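Local coordinates for protein YcaO (Methanopyrus kandleri, PDB 6CIB) that binds ADP and magnesium and, as a YcaO-family enzyme, probably uses ATP to install thioamides in the backbone of peptides, at residues V114-T120 and K331-V335; K100-Y106 and V125-E131. All coordinates share one frame; numbering follows the deposited sequence.

Interaction 1: residues V114-T120 and K331-V335; sequences VEGVDLT and KVIEV
Leu119 turns its CG beside its backbone N (chi1 -65°), and Glu334 sends its CG opposite its N (chi1 170°). These torsions lay the leucine methyls against the glutamate stem, on the face of the sheet that carries Val117 and Glu334. Leu119 CD2 lies 3.3 Å from Glu334 OE1, which also has a long, weak ion pair with Arg154, and both leucine methyls rest against Glu334 CB. Leu119 CD1 also reaches Val332 CG1 at 4.1 Å. Val158 of helix 154-177 touches both Leu119 and Glu334. The backbones are neighbouring inner strands of an antiparallel sheet in the YcaO domain. Val117 and Glu334 are a hydrogen-bonded pair: Val117 N gives to Glu334 O at 2.8 Å, in the carbonyl plane, and Glu334 N returns a bond to Val117 O. Leu119 N to Val332 O, at 2.8 Å, is nearly straight (174°). Gly116 has Glu334 O 3.2 Å from its CA, and a side chain pointing that way would clash. At the other end of the strand, Val114 CG1 meets Val335 CG1 at 3.7 Å, the side chains crossing at about a right angle. Where the strand ends, Asp118 OD1 accepts from Thr120 N in an Asx turn, and also from Thr121 N. The same oxygen takes a bond from a water that also accepts from Val332 N and bonds Thr120 OG1. Asp118 OD2 and Lys331 NZ are 4.7 Å apart and are joined by a second water. The aspartate ties the turn to the neighbouring strand through water, and its charge is probably eased by the lysine without a direct salt bridge.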
loop_
_atom_site.group_PDB
_atom_site.type_symbol
_atom_site.label_atom_id
_atom_site.label_comp_id
_atom_site.label_asym_id
_atom_site.label_seq_id
_atom_site.Cartn_x
_atom_site.Cartn_y
_atom_site.Cartn_z
ATOM N N VAL A 114 -9.767 -10.201 16.828
ATOM C CA VAL A 114 -8.858 -9.228 17.441
ATOM C C VAL A 114 -9.601 -7.899 17.632
ATOM O O VAL A 114 -10.315 -7.439 16.734
ATOM C CB VAL A 114 -7.564 -9.002 16.613
ATOM C CG1 VAL A 114 -6.526 -8.250 17.433
ATOM C CG2 VAL A 114 -6.962 -10.320 16.143
ATOM N N GLU A 115 -9.425 -7.296 18.805
ATOM C CA GLU A 115 -10.049 -6.020 19.135
ATOM C C GLU A 115 -9.389 -4.856 18.390
ATOM O O GLU A 115 -8.186 -4.616 18.532
ATOM C CB GLU A 115 -9.984 -5.783 20.644
ATOM C CG GLU A 115 -10.963 -4.736 21.168
ATOM C CD GLU A 115 -10.621 -4.280 22.575
ATOM O OE1 GLU A 115 -10.219 -5.127 23.401
ATOM O OE2 GLU A 115 -10.747 -3.073 22.861
ATOM N N GLY A 116 -10.186 -4.161 17.580
ATOM C CA GLY A 116 -9.758 -2.930 16.931
ATOM C C GLY A 116 -10.465 -1.710 17.494
ATOM O O GLY A 116 -11.203 -1.807 18.479
ATOM N N VAL A 117 -10.215 -0.557 16.878
ATOM C CA VAL A 117 -10.920 0.684 17.220
ATOM C C VAL A 117 -11.571 1.259 15.957
ATOM O O VAL A 117 -10.925 1.366 14.908
ATOM C CB VAL A 117 -9.995 1.750 17.876
ATOM C CG1 VAL A 117 -10.826 2.854 18.522
ATOM C CG2 VAL A 117 -9.091 1.134 18.940
ATOM N N ASP A 118 -12.855 1.603 16.063
ATOM C CA ASP A 118 -13.558 2.378 15.031
ATOM C C ASP A 118 -13.030 3.805 15.109
ATOM O O ASP A 118 -13.233 4.491 16.117
ATOM C CB ASP A 118 -15.073 2.346 15.297
ATOM C CG ASP A 118 -15.901 2.958 14.174
ATOM O OD1 ASP A 118 -15.539 4.025 13.633
ATOM O OD2 ASP A 118 -16.952 2.371 13.847
ATOM N N LEU A 119 -12.349 4.252 14.056
ATOM C CA LEU A 119 -11.692 5.565 14.087
ATOM C C LEU A 119 -12.655 6.754 13.940
ATOM O O LEU A 119 -12.261 7.905 14.162
ATOM C CB LEU A 119 -10.520 5.624 13.093
ATOM C CG LEU A 119 -9.309 4.693 13.347
ATOM C CD1 LEU A 119 -8.170 5.051 12.406
ATOM C CD2 LEU A 119 -8.816 4.745 14.791
ATOM N N THR A 120 -13.906 6.475 13.575
ATOM C CA THR A 120 -14.958 7.501 13.551
ATOM C C THR A 120 -15.539 7.692 14.955
ATOM O O THR A 120 -15.530 8.800 15.495
ATOM C CB THR A 120 -16.083 7.140 12.553
ATOM O OG1 THR A 120 -15.525 7.006 11.242
ATOM C CG2 THR A 120 -17.181 8.208 12.524
ATOM N N LYS A 331 -16.960 1.327 7.614
ATOM C CA LYS A 331 -16.229 1.727 8.830
ATOM C C LYS A 331 -14.720 1.758 8.621
ATOM O O LYS A 331 -14.183 0.930 7.877
ATOM C CB LYS A 331 -16.551 0.776 9.988
ATOM C CG LYS A 331 -18.006 0.768 10.418
ATOM C CD LYS A 331 -18.245 -0.350 11.420
ATOM C CE LYS A 331 -19.700 -0.388 11.843
ATOM N NZ LYS A 331 -19.838 -1.227 13.066
ATOM N N VAL A 332 -14.053 2.699 9.291
ATOM C CA VAL A 332 -12.582 2.804 9.289
ATOM C C VAL A 332 -12.087 2.214 10.604
ATOM O O VAL A 332 -12.287 2.809 11.674
ATOM C CB VAL A 332 -12.095 4.271 9.131
ATOM C CG1 VAL A 332 -10.565 4.362 9.180
ATOM C CG2 VAL A 332 -12.614 4.871 7.833
ATOM N N ILE A 333 -11.475 1.033 10.522
ATOM C CA ILE A 333 -11.011 0.304 11.712
ATOM C C ILE A 333 -9.479 0.214 11.747
ATOM O O ILE A 333 -8.847 -0.075 10.730
ATOM C CB ILE A 333 -11.650 -1.103 11.800
ATOM C CG1 ILE A 333 -13.194 -1.002 11.821
ATOM C CG2 ILE A 333 -11.134 -1.864 13.019
ATOM C CD1 ILE A 333 -13.934 -2.307 11.566
ATOM N N GLU A 334 -8.907 0.477 12.923
ATOM C CA GLU A 334 -7.483 0.293 13.195
ATOM C C GLU A 334 -7.279 -0.837 14.221
ATOM O O GLU A 334 -7.939 -0.864 15.271
ATOM C CB GLU A 334 -6.874 1.596 13.719
ATOM C CG GLU A 334 -5.453 1.472 14.262
ATOM C CD GLU A 334 -5.016 2.646 15.128
ATOM O OE1 GLU A 334 -5.784 3.617 15.297
ATOM O OE2 GLU A 334 -3.885 2.599 15.650
ATOM N N VAL A 335 -6.372 -1.760 13.900
ATOM C CA VAL A 335 -5.954 -2.808 14.830
ATOM C C VAL A 335 -4.466 -2.645 15.126
ATOM O O VAL A 335 -3.638 -2.639 14.215
ATOM C CB VAL A 335 -6.246 -4.231 14.277
ATOM C CG1 VAL A 335 -5.764 -5.312 15.240
ATOM C CG2 VAL A 335 -7.729 -4.413 13.974
HETATM O O HOH W 1 -15.664 4.320 10.909
HETATM O O HOH W 2 -17.809 -0.029 14.798
#

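Interaction 2: residues K100-Y106 and V125-E131; sequences KWTPAWY and VYVPANE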
loop_
_atom_site.group_PDB
_atom_site.type_symbol
_atom_site.label_atom_id
_atom_site.label_comp_id
_atom_site.label_asym_id
_atom_site.label_seq_id
_atom_site.Cartn_x
_atom_site.Cartn_y
_atom_site.Cartn_z
ATOM N N LYS A 100 -18.927 -6.290 16.440
ATOM C CA LYS A 100 -18.141 -7.178 15.585
ATOM C C LYS A 100 -18.330 -6.787 14.133
ATOM O O LYS A 100 -19.452 -6.492 13.711
ATOM C CB LYS A 100 -18.598 -8.633 15.736
ATOM C CG LYS A 100 -18.348 -9.284 17.082
ATOM C CD LYS A 100 -19.100 -10.603 17.134
ATOM C CE LYS A 100 -18.756 -11.404 18.375
ATOM N NZ LYS A 100 -19.506 -12.692 18.408
ATOM N N TRP A 101 -17.239 -6.784 13.372
ATOM C CA TRP A 101 -17.342 -6.710 11.925
ATOM C C TRP A 101 -17.306 -8.126 11.364
ATOM O O TRP A 101 -16.311 -8.844 11.522
ATOM C CB TRP A 101 -16.250 -5.817 11.301
ATOM C CG TRP A 101 -16.142 -5.953 9.789
ATOM C CD1 TRP A 101 -17.176 -5.984 8.888
ATOM C CD2 TRP A 101 -14.937 -6.079 9.016
ATOM N NE1 TRP A 101 -16.692 -6.139 7.611
ATOM C CE2 TRP A 101 -15.323 -6.187 7.655
ATOM C CE3 TRP A 101 -13.571 -6.104 9.337
ATOM C CZ2 TRP A 101 -14.387 -6.313 6.612
ATOM C CZ3 TRP A 101 -12.635 -6.237 8.296
ATOM C CH2 TRP A 101 -13.053 -6.343 6.952
ATOM N N THR A 102 -18.408 -8.516 10.728
ATOM C CA THR A 102 -18.532 -9.820 10.076
ATOM C C THR A 102 -18.739 -9.599 8.572
ATOM O O THR A 102 -19.842 -9.242 8.152
ATOM C CB THR A 102 -19.675 -10.659 10.696
ATOM O OG1 THR A 102 -19.522 -10.688 12.119
ATOM C CG2 THR A 102 -19.664 -12.096 10.167
ATOM N N PRO A 103 -17.676 -9.792 7.761
ATOM C CA PRO A 103 -17.774 -9.601 6.306
ATOM C C PRO A 103 -18.809 -10.519 5.652
ATOM O O PRO A 103 -19.077 -11.614 6.164
ATOM C CB PRO A 103 -16.379 -9.968 5.806
ATOM C CG PRO A 103 -15.479 -9.794 6.978
ATOM C CD PRO A 103 -16.303 -10.132 8.180
ATOM N N ALA A 104 -19.360 -10.062 4.527
ATOM C CA ALA A 104 -20.426 -10.755 3.785
ATOM C C ALA A 104 -20.158 -12.237 3.495
ATOM O O ALA A 104 -21.066 -13.067 3.606
ATOM C CB ALA A 104 -20.717 -10.015 2.485
ATOM N N TRP A 105 -18.912 -12.558 3.150
ATOM C CA TRP A 105 -18.532 -13.900 2.686
ATOM C C TRP A 105 -18.496 -15.009 3.745
ATOM O O TRP A 105 -18.352 -16.187 3.398
ATOM C CB TRP A 105 -17.204 -13.844 1.916
ATOM C CG TRP A 105 -16.084 -13.125 2.634
ATOM C CD1 TRP A 105 -15.248 -13.648 3.586
ATOM C CD2 TRP A 105 -15.674 -11.761 2.446
ATOM N NE1 TRP A 105 -14.347 -12.695 4.004
ATOM C CE2 TRP A 105 -14.579 -11.530 3.317
ATOM C CE3 TRP A 105 -16.119 -10.713 1.621
ATOM C CZ2 TRP A 105 -13.924 -10.288 3.392
ATOM C CZ3 TRP A 105 -15.467 -9.470 1.699
ATOM C CH2 TRP A 105 -14.384 -9.273 2.582
ATOM N N TYR A 106 -18.631 -14.646 5.023
ATOM C CA TYR A 106 -18.670 -15.635 6.105
ATOM C C TYR A 106 -20.030 -16.331 6.182
ATOM O O TYR A 106 -21.032 -15.725 6.585
ATOM C CB TYR A 106 -18.307 -15.005 7.456
ATOM C CG TYR A 106 -16.824 -14.817 7.680
ATOM C CD1 TYR A 106 -16.048 -15.830 8.259
ATOM C CD2 TYR A 106 -16.189 -13.623 7.313
ATOM C CE1 TYR A 106 -14.683 -15.658 8.465
ATOM C CE2 TYR A 106 -14.827 -13.440 7.518
ATOM C CZ TYR A 106 -14.080 -14.457 8.090
ATOM O OH TYR A 106 -12.733 -14.277 8.286
ATOM N N VAL A 125 -14.300 -2.301 18.276
ATOM C CA VAL A 125 -14.954 -3.224 17.341
ATOM C C VAL A 125 -14.035 -4.431 17.108
ATOM O O VAL A 125 -12.827 -4.268 16.900
ATOM C CB VAL A 125 -15.416 -2.521 16.022
ATOM C CG1 VAL A 125 -14.260 -1.844 15.288
ATOM C CG2 VAL A 125 -16.165 -3.476 15.100
ATOM N N TYR A 126 -14.609 -5.633 17.179
ATOM C CA TYR A 126 -13.858 -6.865 16.932
ATOM C C TYR A 126 -13.791 -7.212 15.454
ATOM O O TYR A 126 -14.782 -7.119 14.726
ATOM C CB TYR A 126 -14.404 -8.037 17.759
ATOM C CG TYR A 126 -14.074 -7.907 19.229
ATOM C CD1 TYR A 126 -12.867 -8.398 19.738
ATOM C CD2 TYR A 126 -14.956 -7.262 20.111
ATOM C CE1 TYR A 126 -12.554 -8.268 21.086
ATOM C CE2 TYR A 126 -14.649 -7.120 21.460
ATOM C CZ TYR A 126 -13.449 -7.628 21.942
ATOM O OH TYR A 126 -13.140 -7.499 23.273
ATOM N N VAL A 127 -12.596 -7.599 15.025
ATOM C CA VAL A 127 -12.306 -7.893 13.627
ATOM C C VAL A 127 -11.822 -9.342 13.578
ATOM O O VAL A 127 -11.070 -9.756 14.469
ATOM C CB VAL A 127 -11.266 -6.878 13.073
ATOM C CG1 VAL A 127 -10.717 -7.284 11.713
ATOM C CG2 VAL A 127 -11.897 -5.499 12.955
ATOM N N PRO A 128 -12.256 -10.123 12.561
ATOM C CA PRO A 128 -11.782 -11.512 12.457
ATOM C C PRO A 128 -10.270 -11.559 12.321
ATOM O O PRO A 128 -9.681 -10.657 11.710
ATOM C CB PRO A 128 -12.438 -12.021 11.165
ATOM C CG PRO A 128 -13.621 -11.124 10.951
ATOM C CD PRO A 128 -13.172 -9.782 11.451
ATOM N N ALA A 129 -9.656 -12.589 12.901
ATOM C CA ALA A 129 -8.206 -12.794 12.806
ATOM C C ALA A 129 -7.714 -12.843 11.356
ATOM O O ALA A 129 -6.630 -12.336 11.066
ATOM C CB ALA A 129 -7.777 -14.038 13.572
ATOM N N ASN A 130 -8.530 -13.407 10.459
ATOM C CA ASN A 130 -8.210 -13.510 9.015
ATOM C C ASN A 130 -8.172 -12.142 8.325
ATOM O O ASN A 130 -7.623 -12.008 7.226
ATOM C CB ASN A 130 -9.212 -14.434 8.296
ATOM C CG ASN A 130 -8.730 -14.891 6.914
ATOM O OD1 ASN A 130 -7.709 -15.570 6.783
ATOM N ND2 ASN A 130 -9.481 -14.533 5.879
ATOM N N GLU A 131 -8.770 -11.143 8.972
ATOM C CA GLU A 131 -8.757 -9.771 8.486
ATOM C C GLU A 131 -7.680 -8.926 9.169
ATOM O O GLU A 131 -7.596 -7.718 8.942
ATOM C CB GLU A 131 -10.138 -9.126 8.668
ATOM C CG GLU A 131 -11.231 -9.678 7.767
ATOM C CD GLU A 131 -10.893 -9.586 6.291
ATOM O OE1 GLU A 131 -10.376 -8.536 5.844
ATOM O OE2 GLU A 131 -11.150 -10.569 5.573
HETATM O O HOH W 3 -12.013 -13.037 5.988
#
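Trp101 lays the far end of its indole across the stem of Glu131, with CZ3 3.8 Å from Glu131 CG and CH2 3.6 Å from Glu131 OE1. The ring and carboxylate planes are 70° apart. Val127 CG1 meets the edge of the indole at CE3, 3.9 Å away, and Pro103 CG sits over one face, offset toward the rim. Trp101 CG stands opposite the backbone N (chi1 168°), which carries the ring along Val127 to Glu131. Its own N gives a nearly straight bond to Tyr126 O at 2.8 Å. With a backbone bond between Tyr126 and Asp99, it makes a single bridge of Lys100 with Tyr126, and sets the loop beside strand 124-128, an outermost strand of the antiparallel sheet within this chain. Beyond it, a type I turn from Pro103 to Tyr106 brings two more rings to the 3-10 segment 129-131. Glu131 OE2 lies at the edge of the Trp105 ring, 3.5 Å from CZ2. One water accepts from Trp105 NE1 and Asn130 ND2 and donates to Tyr106 OH and Glu131 OE2. Asn130 ND2 also bonds Leu141 O. Arg350 and Arg363 form salt bridges with Glu131 OE1 and OE2, respectively. With an alanine here, both arginines would probably lose this carboxylate, the water one acceptor, and the end of the Trp101 ring its cover. Tyr106 OH also bonds to Asp139 and lies 3.5 Å from Asn130 CB.

From the N terminus, the first of the four segments is the loop 100-106, after helix 68-85. Strand 113-118 and strand 124-128 come next. Interaction 2 closes the short loop between 100-106 and 125-131. Residues 114-120 lie within that loop, but their partner, 331-335, comes 211 residues later, so the two contacts cross along the chain. The long loop closed by interaction 1 includes helix 154-177 and helix 313-325. Strand 113-118 is shared ground: it pairs with 332-336 on one edge and with 124-128 on the other, through Gly116 N to Val125 O and Val114 N to Val127 O. Ile333 also packs on Val127. Together the two contacts tie the loop 100-106 and strand 124-128 to strands 113-118 and 332-336.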